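Local coordinates for protein RNA-dependent RNA Polymerase (Bombyx mori cytoplasmic polyhedrosis virus, PDB 6TZ0) that catalyses RNA-templated RNA synthesis, making plus strands in fully conservative transcription and probably the complementary minus strands during replication of the double-stranded genome, at residues C784-L789 and L832-L837. Sequence-based numbering, arbitrary orientation.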
ATOM      1  N   CYS A 784      31.429  -9.236  -6.920  1.00 51.49           N
ATOM      2  CA  CYS A 784      30.745  -8.733  -5.733  1.00 51.49           C
ATOM      3  C   CYS A 784      30.430  -9.861  -4.761  1.00 51.49           C
ATOM      4  O   CYS A 784      30.142  -9.603  -3.590  1.00 51.49           O
ATOM      5  CB  CYS A 784      29.468  -7.978  -6.095  1.00 51.49           C
ATOM      6  SG  CYS A 784      28.086  -8.998  -6.564  1.00 51.49           S
ATOM      7  N   GLY A 785      30.465 -11.113  -5.221  1.00 51.98           N
ATOM      8  CA  GLY A 785      30.456 -12.219  -4.280  1.00 51.98           C
ATOM      9  C   GLY A 785      31.828 -12.524  -3.710  1.00 51.98           C
ATOM     10  O   GLY A 785      31.944 -12.990  -2.575  1.00 51.98           O
ATOM     11  N   ALA A 786      32.883 -12.264  -4.482  1.00 50.81           N
ATOM     12  CA  ALA A 786      34.243 -12.561  -4.052  1.00 50.81           C
ATOM     13  C   ALA A 786      34.822 -11.510  -3.119  1.00 50.81           C
ATOM     14  O   ALA A 786      35.738 -11.823  -2.352  1.00 50.81           O
ATOM     15  CB  ALA A 786      35.161 -12.697  -5.266  1.00 50.81           C
ATOM     16  N   ILE A 787      34.307 -10.289  -3.160  1.00 50.11           N
ATOM     17  CA  ILE A 787      34.818  -9.258  -2.269  1.00 50.11           C
ATOM     18  C   ILE A 787      33.833  -8.859  -1.166  1.00 50.11           C
ATOM     19  O   ILE A 787      34.164  -8.896   0.015  1.00 50.11           O
ATOM     20  CB  ILE A 787      35.253  -8.021  -3.077  1.00 50.11           C
ATOM     21  CG1 ILE A 787      36.503  -8.350  -3.891  1.00 50.11           C
ATOM     22  CG2 ILE A 787      35.504  -6.836  -2.163  1.00 50.11           C
ATOM     23  CD1 ILE A 787      36.709  -7.454  -5.088  1.00 50.11           C
ATOM     24  N   CYS A 788      32.620  -8.496  -1.562  1.00 53.27           N
ATOM     25  CA  CYS A 788      31.574  -8.066  -0.631  1.00 53.27           C
ATOM     26  C   CYS A 788      31.008  -9.089   0.356  1.00 53.27           C
ATOM     27  O   CYS A 788      30.758  -8.757   1.510  1.00 53.27           O
ATOM     28  CB  CYS A 788      30.429  -7.401  -1.399  1.00 53.27           C
ATOM     29  SG  CYS A 788      30.949  -5.971  -2.367  1.00 53.27           S
ATOM     30  N   LEU A 789      30.787 -10.315  -0.096  1.00 55.32           N
ATOM     31  CA  LEU A 789      30.194 -11.350   0.753  1.00 55.32           C
ATOM     32  C   LEU A 789      31.162 -12.382   1.342  1.00 55.32           C
ATOM     33  O   LEU A 789      30.727 -13.397   1.877  1.00 55.32           O
ATOM     34  CB  LEU A 789      29.082 -12.076  -0.009  1.00 55.32           C
ATOM     35  CG  LEU A 789      28.031 -11.208  -0.704  1.00 55.32           C
ATOM     36  CD1 LEU A 789      27.163 -12.064  -1.609  1.00 55.32           C
ATOM     37  CD2 LEU A 789      27.171 -10.478   0.312  1.00 55.32           C
ATOM     38  N   LEU A 832      35.493 -17.331   3.739  1.00 63.15           N
ATOM     39  CA  LEU A 832      35.069 -18.515   3.019  1.00 63.15           C
ATOM     40  C   LEU A 832      35.807 -18.630   1.687  1.00 63.15           C
ATOM     41  O   LEU A 832      36.210 -17.618   1.109  1.00 63.15           O
ATOM     42  CB  LEU A 832      33.553 -18.483   2.823  1.00 63.15           C
ATOM     43  CG  LEU A 832      32.839 -17.233   2.302  1.00 63.15           C
ATOM     44  CD1 LEU A 832      32.768 -17.153   0.783  1.00 63.15           C
ATOM     45  CD2 LEU A 832      31.450 -17.174   2.908  1.00 63.15           C
ATOM     46  N   PRO A 833      36.044 -19.850   1.206  1.00 61.27           N
ATOM     47  CA  PRO A 833      36.710 -20.006  -0.090  1.00 61.27           C
ATOM     48  C   PRO A 833      35.784 -19.636  -1.235  1.00 61.27           C
ATOM     49  O   PRO A 833      34.566 -19.534  -1.081  1.00 61.27           O
ATOM     50  CB  PRO A 833      37.069 -21.494  -0.126  1.00 61.27           C
ATOM     51  CG  PRO A 833      36.068 -22.136   0.755  1.00 61.27           C
ATOM     52  CD  PRO A 833      35.805 -21.153   1.852  1.00 61.27           C
ATOM     53  N   LEU A 834      36.386 -19.438  -2.412  1.00 55.86           N
ATOM     54  CA  LEU A 834      35.595 -19.074  -3.580  1.00 55.86           C
ATOM     55  C   LEU A 834      34.769 -20.233  -4.115  1.00 55.86           C
ATOM     56  O   LEU A 834      33.857 -20.003  -4.911  1.00 55.86           O
ATOM     57  CB  LEU A 834      36.477 -18.542  -4.706  1.00 55.86           C
ATOM     58  CG  LEU A 834      37.138 -17.187  -4.536  1.00 55.86           C
ATOM     59  CD1 LEU A 834      37.902 -16.861  -5.789  1.00 55.86           C
ATOM     60  CD2 LEU A 834      36.094 -16.150  -4.264  1.00 55.86           C
ATOM     61  N   ALA A 835      35.056 -21.467  -3.698  1.00 55.79           N
ATOM     62  CA  ALA A 835      34.243 -22.596  -4.127  1.00 55.79           C
ATOM     63  C   ALA A 835      32.865 -22.596  -3.484  1.00 55.79           C
ATOM     64  O   ALA A 835      31.975 -23.294  -3.971  1.00 55.79           O
ATOM     65  CB  ALA A 835      34.957 -23.909  -3.821  1.00 55.79           C
ATOM     66  N   TRP A 836      32.668 -21.821  -2.415  1.00 55.20           N
ATOM     67  CA  TRP A 836      31.359 -21.719  -1.780  1.00 55.20           C
ATOM     68  C   TRP A 836      30.350 -21.002  -2.670  1.00 55.20           C
ATOM     69  O   TRP A 836      29.141 -21.202  -2.517  1.00 55.20           O
ATOM     70  CB  TRP A 836      31.492 -20.988  -0.446  1.00 55.20           C
ATOM     71  CG  TRP A 836      30.225 -20.912   0.315  1.00 55.20           C
ATOM     72  CD1 TRP A 836      29.651 -21.898   1.057  1.00 55.20           C
ATOM     73  CD2 TRP A 836      29.309 -19.819   0.322  1.00 55.20           C
ATOM     74  NE1 TRP A 836      28.459 -21.465   1.575  1.00 55.20           N
ATOM     75  CE2 TRP A 836      28.222 -20.192   1.129  1.00 55.20           C
ATOM     76  CE3 TRP A 836      29.307 -18.556  -0.271  1.00 55.20           C
ATOM     77  CZ2 TRP A 836      27.149 -19.344   1.367  1.00 55.20           C
ATOM     78  CZ3 TRP A 836      28.249 -17.717  -0.032  1.00 55.20           C
ATOM     79  CH2 TRP A 836      27.183 -18.111   0.780  1.00 55.20           C
ATOM     80  N   LEU A 837      30.824 -20.180  -3.610  1.00 52.14           N
ATOM     81  CA  LEU A 837      29.935 -19.460  -4.514  1.00 52.14           C
ATOM     82  C   LEU A 837      29.171 -20.375  -5.460  1.00 52.14           C
ATOM     83  O   LEU A 837      28.141 -19.966  -5.996  1.00 52.14           O
ATOM     84  CB  LEU A 837      30.727 -18.449  -5.342  1.00 52.14           C
ATOM     85  CG  LEU A 837      31.302 -17.233  -4.628  1.00 52.14           C
ATOM     86  CD1 LEU A 837      32.205 -16.451  -5.560  1.00 52.14           C
ATOM     87  CD2 LEU A 837      30.176 -16.360  -4.146  1.00 52.14           C
TER
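Ala786, in helix 774-786, meets Leu834 at the start of the 3-10 segment 834-837 in the one direct apolar side-chain contact between the two segments. The touching atoms are Ala786 CB and Leu834 CD2, 3.7 Å apart, and the same methyl also lies 4.0 Å from Ala786 CA. In Leu834, chi1 of -70° sets CG beside the backbone N and anti to the carbonyl carbon, and CD2 is the branch that meets Ala786.

The remaining contacts are methyls against backbone. Leu837 CD2 rests on Gly785, 4.1 Å from Gly785 O; the glycine has no side chain, and its main chain is what the leucine meets. On the far side of Ala786 in sequence, Leu832 CD2 comes within 4.0 Å of Leu789 O. The same CD2 lies over one face of the Trp836 ring, 4.1 Å above the plane and offset toward its rim, and so bridges the indole and the Leu789 carbonyl.

Leu832 O accepts a hydrogen bond from Arg790 NE. Helix 20-35 joins the cluster through Phe23 and Ile26 on Leu834 and Thr30 on Ala786, while Met757 of helix 754-766 touches both Leu789 and Trp836.

The whole is a buried, mainly apolar packing of helix 774-786 and the chain that follows it on Leu832 and the 3-10 segment that begins at Leu834, just after strand 827-831. It borders an ATP-binding site of this polymerase, empty in this chain: the side chain of Leu832 lies about 8 Å from that of Arg791, an ATP-binding residue.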